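Local coordinates for conserved hypothetical protein TM1158 (Thermotoga maritima, PDB 1O1Y) that probably acts as a glutamine amidotransferase, releasing ammonia from the side-chain amide of glutamine for transfer to an acceptor that is not known here, at residues Met29-Arg34 / Gly189-Lys194; Asp41-Asp44 / Gly48-Leu51; Arg138-Arg143 / Arg162-Glu167. All blocks are in the same frame, centred on the assembly; numbering follows the deposited sequence. Where two conformers were deposited one is given.

Contact 1 (Met29-Arg34 / Gly189-Lys194); sequences MEDIFR and GARTMK. With SO4 (sulfate ion), chain J.
R191 of helix 190-199 and D31 of helix 28-35 reach for each other from opposite directions. From CB, the arginine sets out with CG anti to the backbone N (chi1 170°), which carries the chain off its own helix toward D31. CG and CD run alongside a sulfate ion, probably from the crystallisation liquor, with CD only 3.0 Å from sulfate O3. The chain bends at chi3, and at the tip the two terminal nitrogens part company. NH1 turns to the sulfate, donating to O3 at 3.3 Å and weakly to O4 at 3.4 Å. NH2 forms the salt bridge, 3.1 Å to D31 OD2 with an N-H...O angle of 162°. That oxygen lies in the guanidinium plane, yet NH2 comes from above the carboxylate plane; with the two flat groups 87° apart, the bridge is a single bond and not a two-pronged pair. T192 OG1 lies above one guanidinium face, toward its rim, and NH2 makes a further weak bond to G27 O. The arginine's charge is thus probably shared between the carboxylate and the sulfate, which R195 also holds. This surface bridge joins the connecting helix of the beta-alpha-beta unit of strands 14-18 and 39-43 to the first turn of helix 190-199, which follows G189 at the N-cap position, within a flavodoxin-like alpha/beta fold.

Contact 2 (Asp41-Asp44 / Gly48-Leu51); sequences DYLD and GEKL
E49 turns CG anti to its own carbonyl carbon (chi1 -73°) and then runs straight out, laying its carboxylate beside the backbone of D44; L43 places CG opposite its amide N (chi1 -178°), which turns the isobutyl end toward 49-51, where CD1 touches the backbone. The glutamate tip does the polar work. D44 N donates to E49 OE1 at 2.9 Å, almost straight at 170°, although the N-H arrives from well above the carboxylate plane. A water donates to the same E49 OE1 at 2.7 Å and gives its other hydrogen to Y42 O. Nearer the backbone, E49 CB lies 3.3 Å from D44 O, an oxygen that also takes a weak, long bond from E49 N. The side chains of D44 and E49 lie side by side and point the same way, with D44 OD1 4.1 Å from E49 OE1; the salt bridge from D44 OD2 to R19 probably offsets this meeting of like charges. Strand 39-43 is the outermost parallel strand of the mixed sheet, and the chain leaving it begins here a helix-free crossover past strand 14-18 to strand 60-63. G48 starts the return with a positive phi, where a CB would be jammed against the preceding carbonyl oxygen. With an alanine in place of the glutamate, OE1 is gone, and D44 N would probably be left without this acceptor and the water bridge to Y42 O broken. The apolar part of the contact is made by L43: its CD1 packs 3.4 Å from K50 O, while L43 CD2 approaches L51 CD2 at 4.3 Å; both leucines also rest on L16 of strand 14-18 and L85 of helix 78-92.

Contact 3 (Arg138-Arg143 / Arg162-Glu167); sequences REFPDR and RVFTSE. With SO4 (sulfate ion), chain I; SO4 (sulfate ion), chain F; SO4 (sulfate ion), chain E.
F140 and F164 belong to a buried aromatic cluster, with F137 and F184, where the 138-143 loop packs against the antiparallel part of the mixed sheet. F140 CD2 meets F164 CZ at 3.8 Å, the one close approach between the two segments. The ring centroids stand 6.0 Å apart with planes at 59°, an oblique pair, and the two side chains cross at about a right angle. F140 has CG anti to its carbonyl carbon (chi1 -78°), which drops the ring inward, where it also packs on L228 of helix 211-237 and on I186. F137 meets both rings edge-to-face and so links them a second time. F164 sits in a classic beta bulge: V163 and F164 of strand 161-165 both face G173 of the neighbouring strand 173-176. Strand 161-165 is bordered on its other side by strand 125-130, where F164 touches V128 and K130. While the phenylalanines turn inward, three polar groups of 138-143 bind sulfates, probably from the crystallisation liquor. R143, extended from CG to NE, grips one ion with two prongs, NH2 to O2 at 2.9 Å and NH1 to O4 at 3.0 Å. The backbone D142 N donates almost straight (173°) to O4 of a second sulfate at 2.7 Å. R138, bent at chi2 and chi3, gives NH1 to O2 of a third at 3.1 Å.

How the contacts relate
Contacts 1 and 2 are neighbours, their centres 20 Å apart, and they touch: E30 OE1 of contact 1 lies 2.9 Å from Y42 OH of contact 2, a probable hydrogen bond between helix 28-35 and the strand that follows it. Contact 3 stands apart, its nearest atoms about 10 Å from contact 1 and about 19 Å from contact 2. Contacts 2 and 3 reach the same sheet on opposite sides of the chain's centre, 32 Å between centres. Along the chain, contact 1 encloses both others. It also borders the probable active site: M29 packs on I99, next to C100, found as cysteinesulfonic acid.

Contact 1 (Met29-Arg34 / Gly189-Lys194)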
HETATM    1  N   MSE A  29      -2.443   6.557  -8.054  1.00 10.78           N
HETATM    2  CA  MSE A  29      -3.826   6.063  -7.985  1.00 11.79           C
HETATM    3  C   MSE A  29      -4.817   7.188  -8.129  1.00 11.92           C
HETATM    4  O   MSE A  29      -5.873   6.990  -8.743  1.00 11.82           O
HETATM    5  CB  MSE A  29      -4.112   5.257  -6.737  1.00 11.59           C
HETATM    6  CG  MSE A  29      -3.438   3.940  -6.685  1.00 15.19           C
HETATM    7 SE   MSE A  29      -3.899   2.936  -5.083  0.70 18.99          SE
HETATM    8  CE  MSE A  29      -2.498   3.644  -3.947  1.00 20.06           C
ATOM      9  N   GLU A  30      -4.496   8.384  -7.612  1.00 11.58           N
ATOM     10  CA  GLU A  30      -5.393   9.535  -7.810  1.00 12.52           C
ATOM     11  C   GLU A  30      -5.612   9.874  -9.308  1.00 11.05           C
ATOM     12  O   GLU A  30      -6.737  10.153  -9.747  1.00  9.84           O
ATOM     13  CB  GLU A  30      -4.853  10.773  -7.080  1.00 15.98           C
ATOM     14  CG  GLU A  30      -5.916  11.704  -6.624  1.00 24.31           C
ATOM     15  CD  GLU A  30      -5.335  12.782  -5.730  1.00 30.86           C
ATOM     16  OE1 GLU A  30      -5.093  12.537  -4.525  1.00 31.30           O
ATOM     17  OE2 GLU A  30      -5.084  13.852  -6.270  1.00 38.39           O
ATOM     18  N   ASP A  31      -4.523   9.878 -10.057  1.00 10.71           N
ATOM     19  CA  ASP A  31      -4.533  10.103 -11.474  1.00 11.37           C
ATOM     20  C   ASP A  31      -5.380   9.023 -12.184  1.00  9.16           C
ATOM     21  O   ASP A  31      -6.175   9.332 -13.082  1.00 10.34           O
ATOM     22  CB  ASP A  31      -3.109  10.054 -12.019  1.00 12.41           C
ATOM     23  CG  ASP A  31      -2.201  11.137 -11.396  1.00 25.58           C
ATOM     24  OD1 ASP A  31      -2.682  12.283 -11.223  1.00 36.67           O
ATOM     25  OD2 ASP A  31      -1.016  10.914 -11.110  1.00 29.34           O
ATOM     26  N   ILE A  32      -5.173   7.781 -11.782  1.00  9.36           N
ATOM     27  CA  ILE A  32      -5.947   6.683 -12.351  1.00  8.52           C
ATOM     28  C   ILE A  32      -7.423   6.803 -12.030  1.00  8.66           C
ATOM     29  O   ILE A  32      -8.264   6.609 -12.907  1.00  9.14           O
ATOM     30  CB  ILE A  32      -5.403   5.347 -11.922  1.00  8.20           C
ATOM     31  CG1 ILE A  32      -4.002   5.145 -12.475  1.00  9.27           C
ATOM     32  CG2 ILE A  32      -6.361   4.228 -12.381  1.00  9.38           C
ATOM     33  CD1 ILE A  32      -3.270   3.990 -11.865  1.00  8.44           C
ATOM     34  N   PHE A  33      -7.754   7.131 -10.790  1.00  9.66           N
ATOM     35  CA  PHE A  33      -9.163   7.254 -10.403  1.00  7.97           C
ATOM     36  C   PHE A  33      -9.775   8.366 -11.185  1.00  9.31           C
ATOM     37  O   PHE A  33     -10.904   8.261 -11.678  1.00  6.93           O
ATOM     38  CB  PHE A  33      -9.295   7.535  -8.897  1.00  7.99           C
ATOM     39  CG  PHE A  33      -8.822   6.443  -7.992  1.00  9.35           C
ATOM     40  CD1 PHE A  33      -8.436   5.172  -8.442  1.00  9.48           C
ATOM     41  CD2 PHE A  33      -8.767   6.704  -6.618  1.00 11.59           C
ATOM     42  CE1 PHE A  33      -7.963   4.202  -7.552  1.00 11.45           C
ATOM     43  CE2 PHE A  33      -8.315   5.722  -5.730  1.00 12.64           C
ATOM     44  CZ  PHE A  33      -7.924   4.474  -6.180  1.00 11.42           C
ATOM     45  N   ARG A  34      -9.044   9.475 -11.330  1.00  8.04           N
ATOM     46  CA  ARG A  34      -9.574  10.570 -12.105  1.00  9.95           C
ATOM     47  C   ARG A  34      -9.793  10.211 -13.600  1.00  9.40           C
ATOM     48  O   ARG A  34     -10.799  10.601 -14.183  1.00  7.36           O
ATOM     49  CB  ARG A  34      -8.692  11.835 -11.972  1.00 10.50           C
ATOM     50  CG  ARG A  34      -8.912  12.530 -10.631  1.00 18.07           C
ATOM     51  CD  ARG A  34      -8.066  13.809 -10.428  1.00 27.72           C
ATOM     52  NE  ARG A  34      -8.017  14.231  -9.006  1.00 33.30           N
ATOM     53  CZ  ARG A  34      -9.018  14.850  -8.357  1.00 37.10           C
ATOM     54  NH1 ARG A  34     -10.169  15.125  -8.970  1.00 34.69           N
ATOM     55  NH2 ARG A  34      -8.870  15.206  -7.086  1.00 32.28           N
ATOM     56  N   GLY A 189       5.219   7.832  -8.511  1.00  9.78           N
ATOM     57  CA  GLY A 189       5.823   8.308  -9.741  1.00 10.72           C
ATOM     58  C   GLY A 189       6.662   9.532  -9.466  1.00 10.45           C
ATOM     59  O   GLY A 189       6.888   9.855  -8.303  1.00  9.95           O
ATOM     60  N   ALA A 190       7.112  10.205 -10.514  1.00  9.21           N
ATOM     61  CA  ALA A 190       8.024  11.325 -10.322  1.00 10.64           C
ATOM     62  C   ALA A 190       7.381  12.502  -9.557  1.00 10.49           C
ATOM     63  O   ALA A 190       8.017  13.081  -8.698  1.00  9.37           O
ATOM     64  CB  ALA A 190       8.588  11.789 -11.647  1.00 12.34           C
ATOM     65  N   ARG A 191       6.135  12.852  -9.871  1.00 11.19           N
ATOM     66  CA  ARG A 191       5.448  13.987  -9.210  1.00 12.17           C
ATOM     67  C   ARG A 191       5.310  13.732  -7.692  1.00 11.06           C
ATOM     68  O   ARG A 191       5.627  14.594  -6.880  1.00 10.78           O
ATOM     69  CB  ARG A 191       4.064  14.181  -9.843  1.00 14.48           C
ATOM     70  CG  ARG A 191       3.148  15.160  -9.105  1.00 19.94           C
ATOM     71  CD  ARG A 191       1.666  15.178  -9.628  1.00 31.91           C
ATOM     72  NE  ARG A 191       0.949  13.896  -9.493  1.00 32.73           N
ATOM     73  CZ  ARG A 191       0.424  13.391  -8.364  1.00 38.82           C
ATOM     74  NH1 ARG A 191       0.506  14.043  -7.210  1.00 42.45           N
ATOM     75  NH2 ARG A 191      -0.194  12.209  -8.395  1.00 36.42           N
ATOM     76  N   THR A 192       4.901  12.527  -7.320  1.00 10.60           N
ATOM     77  CA  THR A 192       4.762  12.131  -5.918  1.00 10.29           C
ATOM     78  C   THR A 192       6.158  12.050  -5.229  1.00 10.53           C
ATOM     79  O   THR A 192       6.360  12.493  -4.089  1.00 10.59           O
ATOM     80  CB  THR A 192       4.028  10.795  -5.828  1.00 11.93           C
ATOM     81  OG1 THR A 192       2.687  10.964  -6.328  1.00 16.49           O
ATOM     82  CG2 THR A 192       3.880  10.324  -4.433  1.00 14.14           C
HETATM   83  N   MSE A 193       7.122  11.487  -5.939  1.00  9.18           N
HETATM   84  CA  MSE A 193       8.489  11.403  -5.434  1.00  8.09           C
HETATM   85  C   MSE A 193       9.042  12.758  -5.051  1.00  6.06           C
HETATM   86  O   MSE A 193       9.738  12.885  -4.002  1.00  7.94           O
HETATM   87  CB  MSE A 193       9.404  10.672  -6.426  1.00  7.48           C
HETATM   88  CG  MSE A 193      10.812  10.372  -5.879  1.00  8.80           C
HETATM   89 SE   MSE A 193      10.758   9.119  -4.345  0.70 13.64          SE
HETATM   90  CE  MSE A 193      10.522   7.564  -5.315  1.00 12.21           C
ATOM     91  N   LYS A 194       8.786  13.777  -5.871  1.00  6.38           N
ATOM     92  CA  LYS A 194       9.250  15.101  -5.543  1.00  7.61           C
ATOM     93  C   LYS A 194       8.683  15.566  -4.185  1.00  9.34           C
ATOM     94  O   LYS A 194       9.367  16.249  -3.428  1.00  8.03           O
ATOM     95  CB  LYS A 194       8.874  16.127  -6.603  1.00  8.89           C
ATOM     96  CG  LYS A 194       9.654  16.015  -7.866  1.00 16.31           C
ATOM     97  CD  LYS A 194       9.074  16.948  -8.926  1.00 21.69           C
ATOM     98  CE  LYS A 194       9.793  16.793 -10.258  1.00 35.37           C
ATOM     99  NZ  LYS A 194       9.746  18.048 -11.076  1.00 34.79           N
TER
HETATM  100  S   SO4 J 409       1.506  17.830  -6.825  0.50 31.08           S
HETATM  101  O1  SO4 J 409       0.819  18.845  -6.032  0.50 29.23           O
HETATM  102  O2  SO4 J 409       2.634  18.410  -7.561  0.50 24.73           O
HETATM  103  O3  SO4 J 409       0.528  17.267  -7.750  0.50 31.08           O
HETATM  104  O4  SO4 J 409       2.031  16.807  -5.930  0.50 34.17           O

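Contact 2 (Asp41-Asp44 / Gly48-Leu51)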
ATOM      1  N   ASP A  41     -13.036   9.069  -1.604  1.00 10.02           N
ATOM      2  CA  ASP A  41     -13.057   9.821  -0.343  1.00  9.43           C
ATOM      3  C   ASP A  41     -11.800   9.497   0.410  1.00  9.83           C
ATOM      4  O   ASP A  41     -11.484   8.312   0.620  1.00 10.05           O
ATOM      5  CB  ASP A  41     -14.238   9.383   0.534  1.00  8.40           C
ATOM      6  CG  ASP A  41     -15.603   9.618  -0.118  1.00 10.26           C
ATOM      7  OD1 ASP A  41     -15.780  10.571  -0.896  1.00 14.03           O
ATOM      8  OD2 ASP A  41     -16.596   8.951   0.190  1.00 13.75           O
ATOM      9  N   TYR A  42     -11.040  10.527   0.795  1.00  9.86           N
ATOM     10  CA  TYR A  42      -9.967  10.291   1.749  1.00 10.54           C
ATOM     11  C   TYR A  42     -10.605  10.213   3.146  1.00  9.83           C
ATOM     12  O   TYR A  42     -11.495  11.000   3.501  1.00  9.68           O
ATOM     13  CB  TYR A  42      -8.941  11.420   1.752  1.00 10.43           C
ATOM     14  CG  TYR A  42      -7.875  11.295   0.686  1.00  8.31           C
ATOM     15  CD1 TYR A  42      -7.874  12.111  -0.421  1.00 15.54           C
ATOM     16  CD2 TYR A  42      -6.829  10.380   0.834  1.00  9.81           C
ATOM     17  CE1 TYR A  42      -6.899  12.016  -1.366  1.00 10.69           C
ATOM     18  CE2 TYR A  42      -5.861  10.259  -0.112  1.00 11.02           C
ATOM     19  CZ  TYR A  42      -5.871  11.090  -1.199  1.00 11.85           C
ATOM     20  OH  TYR A  42      -4.904  10.962  -2.137  1.00 13.70           O
ATOM     21  N   LEU A  43     -10.128   9.286   3.934  1.00  9.25           N
ATOM     22  CA  LEU A  43     -10.466   9.206   5.366  1.00  9.88           C
ATOM     23  C   LEU A  43      -9.154   9.423   6.146  1.00 10.61           C
ATOM     24  O   LEU A  43      -8.295   8.569   6.148  1.00  9.80           O
ATOM     25  CB  LEU A  43     -11.070   7.870   5.728  1.00 10.01           C
ATOM     26  CG  LEU A  43     -11.486   7.732   7.201  1.00  9.71           C
ATOM     27  CD1 LEU A  43     -12.623   8.663   7.562  1.00 15.85           C
ATOM     28  CD2 LEU A  43     -11.847   6.283   7.484  1.00 15.04           C
ATOM     29  N   ASP A  44      -9.022  10.587   6.751  1.00 11.00           N
ATOM     30  CA  ASP A  44      -7.831  10.956   7.522  1.00 10.76           C
ATOM     31  C   ASP A  44      -8.134  10.720   8.985  1.00 11.86           C
ATOM     32  O   ASP A  44      -8.545  11.619   9.728  1.00 11.63           O
ATOM     33  CB  ASP A  44      -7.450  12.398   7.269  1.00 11.19           C
ATOM     34  CG  ASP A  44      -6.884  12.582   5.869  1.00 16.40           C
ATOM     35  OD1 ASP A  44      -7.565  13.180   5.015  1.00 17.33           O
ATOM     36  OD2 ASP A  44      -5.787  12.115   5.555  1.00 20.84           O
ATOM     37  N   GLY A  48      -9.200  12.570  13.441  1.00 17.47           N
ATOM     38  CA  GLY A  48     -10.465  12.255  14.072  1.00 18.14           C
ATOM     39  C   GLY A  48     -11.595  11.917  13.110  1.00 17.79           C
ATOM     40  O   GLY A  48     -12.749  11.766  13.528  1.00 18.73           O
ATOM     41  N   GLU A  49     -11.292  11.814  11.825  1.00 15.60           N
ATOM     42  CA  GLU A  49     -12.336  11.565  10.845  1.00 15.11           C
ATOM     43  C   GLU A  49     -12.862  10.135  10.971  1.00 14.34           C
ATOM     44  O   GLU A  49     -12.109   9.215  11.231  1.00 13.69           O
ATOM     45  CB  GLU A  49     -11.825  11.820   9.430  1.00 14.48           C
ATOM     46  CG  GLU A  49     -11.649  13.304   9.137  1.00 18.53           C
ATOM     47  CD  GLU A  49     -11.194  13.582   7.711  1.00 24.57           C
ATOM     48  OE1 GLU A  49     -11.135  12.643   6.851  1.00 16.53           O
ATOM     49  OE2 GLU A  49     -10.896  14.766   7.447  1.00 26.56           O
ATOM     50  N   LYS A  50     -14.173   9.992  10.816  1.00 14.13           N
ATOM     51  CA  LYS A  50     -14.829   8.687  10.710  1.00 13.30           C
ATOM     52  C   LYS A  50     -15.532   8.595   9.369  1.00 12.18           C
ATOM     53  O   LYS A  50     -15.706   9.598   8.666  1.00 11.44           O
ATOM     54  CB  LYS A  50     -15.856   8.491  11.822  1.00 14.84           C
ATOM     55  CG  LYS A  50     -15.339   8.812  13.216  1.00 20.92           C
ATOM     56  CD  LYS A  50     -14.433   7.739  13.736  1.00 27.13           C
ATOM     57  CE  LYS A  50     -14.177   7.930  15.244  1.00 35.17           C
ATOM     58  NZ  LYS A  50     -13.724   6.662  15.903  1.00 42.04           N
ATOM     59  N   LEU A  51     -15.979   7.392   9.025  1.00 10.32           N
ATOM     60  CA  LEU A  51     -16.599   7.182   7.724  1.00 10.57           C
ATOM     61  C   LEU A  51     -17.698   8.209   7.481  1.00 10.66           C
ATOM     62  O   LEU A  51     -18.507   8.469   8.376  1.00  9.18           O
ATOM     63  CB  LEU A  51     -17.254   5.812   7.682  1.00 10.88           C
ATOM     64  CG  LEU A  51     -16.329   4.626   7.595  1.00 11.27           C
ATOM     65  CD1 LEU A  51     -17.112   3.362   7.829  1.00 15.18           C
ATOM     66  CD2 LEU A  51     -15.636   4.618   6.246  1.00 11.68           C
TER
HETATM   67  O   HOH W   1     -11.447  13.602   4.306  1.00 45.99           O

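Contact 3 (Arg138-Arg143 / Arg162-Glu167)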
ATOM      1  N   ARG A 138      -1.667 -10.938 -12.590  1.00 11.48           N
ATOM      2  CA  ARG A 138      -1.328 -11.640 -13.806  1.00 14.34           C
ATOM      3  C   ARG A 138      -0.491 -10.843 -14.800  1.00 13.58           C
ATOM      4  O   ARG A 138       0.370 -11.402 -15.494  1.00 13.78           O
ATOM      5  CB  ARG A 138      -2.600 -12.161 -14.470  1.00 16.43           C
ATOM      6  CG  ARG A 138      -2.419 -13.327 -15.433  1.00 26.66           C
ATOM      7  CD  ARG A 138      -3.556 -14.428 -15.319  1.00 26.10           C
ATOM      8  NE  ARG A 138      -3.706 -15.062 -13.973  1.00 34.19           N
ATOM      9  CZ  ARG A 138      -4.817 -15.697 -13.545  1.00 26.73           C
ATOM     10  NH1 ARG A 138      -5.892 -15.768 -14.305  1.00 31.21           N
ATOM     11  NH2 ARG A 138      -4.875 -16.244 -12.341  1.00 39.31           N
ATOM     12  N   GLU A 139      -0.682  -9.529 -14.859  1.00 11.93           N
ATOM     13  CA  GLU A 139       0.073  -8.700 -15.794  1.00 12.74           C
ATOM     14  C   GLU A 139       1.456  -8.346 -15.282  1.00 13.44           C
ATOM     15  O   GLU A 139       2.267  -7.786 -16.050  1.00 12.70           O
ATOM     16  CB  GLU A 139      -0.654  -7.384 -16.059  0.65 13.49           C
ATOM     17  CG  GLU A 139      -1.803  -7.530 -17.030  0.65 17.57           C
ATOM     18  CD  GLU A 139      -2.940  -8.353 -16.475  0.65 24.78           C
ATOM     19  OE1 GLU A 139      -3.368  -9.314 -17.159  0.65 22.89           O
ATOM     20  OE2 GLU A 139      -3.405  -8.027 -15.353  0.65 30.39           O
ATOM     21  N   PHE A 140       1.747  -8.663 -14.012  1.00 11.93           N
ATOM     22  CA  PHE A 140       3.001  -8.227 -13.402  1.00 11.32           C
ATOM     23  C   PHE A 140       4.117  -9.169 -13.848  1.00 12.00           C
ATOM     24  O   PHE A 140       3.885 -10.359 -14.012  1.00 11.15           O
ATOM     25  CB  PHE A 140       2.905  -8.222 -11.869  1.00 14.02           C
ATOM     26  CG  PHE A 140       2.168  -7.031 -11.290  1.00 11.19           C
ATOM     27  CD1 PHE A 140       0.854  -6.769 -11.625  1.00  8.91           C
ATOM     28  CD2 PHE A 140       2.785  -6.234 -10.348  1.00 12.04           C
ATOM     29  CE1 PHE A 140       0.200  -5.690 -11.074  1.00 10.86           C
ATOM     30  CE2 PHE A 140       2.126  -5.168  -9.788  1.00 13.46           C
ATOM     31  CZ  PHE A 140       0.827  -4.876 -10.170  1.00 13.14           C
ATOM     32  N   PRO A 141       5.342  -8.658 -14.005  1.00 10.52           N
ATOM     33  CA  PRO A 141       6.461  -9.508 -14.442  1.00 12.43           C
ATOM     34  C   PRO A 141       7.045 -10.316 -13.269  1.00 12.05           C
ATOM     35  O   PRO A 141       6.665 -10.092 -12.112  1.00 12.42           O
ATOM     36  CB  PRO A 141       7.476  -8.494 -14.942  1.00 12.54           C
ATOM     37  CG  PRO A 141       7.296  -7.357 -14.040  1.00 13.95           C
ATOM     38  CD  PRO A 141       5.769  -7.259 -13.869  1.00 11.78           C
ATOM     39  N   ASP A 142       7.936 -11.247 -13.587  1.00 10.89           N
ATOM     40  CA  ASP A 142       8.564 -12.094 -12.580  1.00 11.63           C
ATOM     41  C   ASP A 142       9.460 -11.306 -11.631  1.00 11.81           C
ATOM     42  O   ASP A 142       9.576 -11.662 -10.455  1.00 10.31           O
ATOM     43  CB  ASP A 142       9.395 -13.175 -13.263  1.00 11.16           C
ATOM     44  CG  ASP A 142       8.542 -14.220 -13.951  1.00 14.19           C
ATOM     45  OD1 ASP A 142       9.106 -14.976 -14.767  1.00  9.63           O
ATOM     46  OD2 ASP A 142       7.315 -14.332 -13.718  1.00 12.32           O
ATOM     47  N   ARG A 143      10.087 -10.245 -12.148  1.00 10.11           N
ATOM     48  CA  ARG A 143      11.048  -9.464 -11.371  1.00 11.54           C
ATOM     49  C   ARG A 143      10.821  -8.003 -11.682  1.00 10.97           C
ATOM     50  O   ARG A 143      10.872  -7.618 -12.849  1.00 13.40           O
ATOM     51  CB  ARG A 143      12.426  -9.935 -11.756  1.00 10.79           C
ATOM     52  CG  ARG A 143      13.694  -9.274 -11.172  1.00 16.05           C
ATOM     53  CD  ARG A 143      14.884  -9.885 -11.876  1.00 18.57           C
ATOM     54  NE  ARG A 143      16.229  -9.414 -11.557  1.00 20.66           N
ATOM     55  CZ  ARG A 143      16.951  -8.655 -12.326  1.00 16.55           C
ATOM     56  NH1 ARG A 143      18.165  -8.341 -11.928  1.00 26.21           N
ATOM     57  NH2 ARG A 143      16.467  -8.135 -13.471  1.00 14.66           N
ATOM     58  N   ARG A 162       1.325 -16.029  -0.572  1.00  9.25           N
ATOM     59  CA  ARG A 162       2.413 -15.097  -0.880  1.00  9.03           C
ATOM     60  C   ARG A 162       2.443 -14.844  -2.385  1.00 10.40           C
ATOM     61  O   ARG A 162       2.388 -15.787  -3.165  1.00 10.69           O
ATOM     62  CB  ARG A 162       3.773 -15.684  -0.506  1.00  7.02           C
ATOM     63  CG  ARG A 162       4.936 -14.695  -0.690  1.00  8.32           C
ATOM     64  CD  ARG A 162       6.308 -15.245  -0.320  1.00 10.66           C
ATOM     65  NE  ARG A 162       6.389 -15.569   1.109  1.00 10.90           N
ATOM     66  CZ  ARG A 162       6.365 -16.778   1.653  1.00 13.39           C
ATOM     67  NH1 ARG A 162       6.301 -17.918   0.933  1.00 11.09           N
ATOM     68  NH2 ARG A 162       6.419 -16.852   2.979  1.00 12.56           N
ATOM     69  N   VAL A 163       2.479 -13.579  -2.763  1.00  8.86           N
ATOM     70  CA  VAL A 163       2.554 -13.185  -4.163  1.00 10.05           C
ATOM     71  C   VAL A 163       3.898 -12.555  -4.515  1.00  8.70           C
ATOM     72  O   VAL A 163       4.335 -12.679  -5.676  1.00  9.05           O
ATOM     73  CB  VAL A 163       1.369 -12.273  -4.550  1.00 10.94           C
ATOM     74  CG1 VAL A 163       1.433 -11.837  -6.031  1.00 15.03           C
ATOM     75  CG2 VAL A 163       0.073 -13.055  -4.364  1.00 14.51           C
ATOM     76  N   PHE A 164       4.498 -11.839  -3.587  1.00 10.39           N
ATOM     77  CA  PHE A 164       5.809 -11.269  -3.792  1.00  9.40           C
ATOM     78  C   PHE A 164       6.792 -11.591  -2.678  1.00 11.48           C
ATOM     79  O   PHE A 164       6.455 -11.562  -1.485  1.00 11.09           O
ATOM     80  CB  PHE A 164       5.759  -9.749  -3.962  1.00  9.90           C
ATOM     81  CG  PHE A 164       4.962  -9.291  -5.172  1.00  9.35           C
ATOM     82  CD1 PHE A 164       5.556  -9.221  -6.448  1.00 12.58           C
ATOM     83  CD2 PHE A 164       3.623  -8.994  -5.045  1.00 11.09           C
ATOM     84  CE1 PHE A 164       4.832  -8.827  -7.553  1.00 13.10           C
ATOM     85  CE2 PHE A 164       2.908  -8.613  -6.162  1.00 10.31           C
ATOM     86  CZ  PHE A 164       3.513  -8.543  -7.421  1.00 14.07           C
ATOM     87  N   THR A 165       8.031 -11.785  -3.092  1.00 10.40           N
ATOM     88  CA  THR A 165       9.166 -11.933  -2.196  1.00  9.49           C
ATOM     89  C   THR A 165      10.310 -11.007  -2.589  1.00  9.88           C
ATOM     90  O   THR A 165      10.209 -10.257  -3.533  1.00 10.99           O
ATOM     91  CB  THR A 165       9.573 -13.421  -2.167  1.00 10.01           C
ATOM     92  OG1 THR A 165      10.453 -13.688  -1.061  1.00  9.14           O
ATOM     93  CG2 THR A 165      10.354 -13.803  -3.405  1.00 11.45           C
ATOM     94  N   SER A 166      11.412 -11.082  -1.848  1.00 10.11           N
ATOM     95  CA  SER A 166      12.599 -10.325  -2.165  1.00 10.64           C
ATOM     96  C   SER A 166      13.816 -10.955  -1.535  1.00 10.89           C
ATOM     97  O   SER A 166      13.727 -11.840  -0.680  1.00 11.47           O
ATOM     98  CB  SER A 166      12.490  -8.885  -1.686  1.00  9.78           C
ATOM     99  OG  SER A 166      12.433  -8.789  -0.259  1.00 11.00           O
ATOM    100  N   GLU A 167      14.979 -10.473  -1.945  1.00 10.94           N
ATOM    101  CA  GLU A 167      16.198 -10.897  -1.311  1.00 12.90           C
ATOM    102  C   GLU A 167      16.280 -10.537   0.176  1.00 11.62           C
ATOM    103  O   GLU A 167      16.678 -11.372   0.987  1.00 11.94           O
ATOM    104  CB  GLU A 167      17.398 -10.386  -2.091  1.00 14.78           C
ATOM    105  CG  GLU A 167      18.654 -11.145  -1.754  1.00 23.67           C
ATOM    106  CD  GLU A 167      19.719 -10.920  -2.783  1.00 36.21           C
ATOM    107  OE1 GLU A 167      20.439  -9.911  -2.629  1.00 42.12           O
ATOM    108  OE2 GLU A 167      19.809 -11.725  -3.742  1.00 28.16           O
TER
HETATM  109  S   SO4 I 408       8.215 -11.555 -17.652  0.50 17.48           S
HETATM  110  O1  SO4 I 408       8.491 -10.194 -18.068  0.50 24.24           O
HETATM  111  O2  SO4 I 408       8.991 -12.549 -18.428  0.50 11.96           O
HETATM  112  O3  SO4 I 408       6.798 -11.829 -17.831  0.50 33.91           O
HETATM  113  O4  SO4 I 408       8.402 -11.615 -16.260  0.50  6.43           O
HETATM  114  S   SO4 F 405      -7.031 -13.689 -16.986  0.50 11.58           S
HETATM  115  O1  SO4 F 405      -6.100 -12.811 -17.582  0.50 11.17           O
HETATM  116  O2  SO4 F 405      -6.541 -15.037 -17.244  0.50 19.15           O
HETATM  117  O3  SO4 F 405      -8.343 -13.656 -17.555  0.50 10.72           O
HETATM  118  O4  SO4 F 405      -7.125 -13.394 -15.608  0.50 10.21           O
HETATM  119  S   SO4 E 404      19.041  -5.284 -14.288  0.50 16.94           S
HETATM  120  O1  SO4 E 404      20.023  -5.237 -15.347  0.50 16.20           O
HETATM  121  O2  SO4 E 404      17.832  -5.874 -14.781  0.50 11.81           O
HETATM  122  O3  SO4 E 404      18.763  -3.964 -13.744  0.50 21.37           O
HETATM  123  O4  SO4 E 404      19.632  -5.990 -13.175  0.50 12.02           O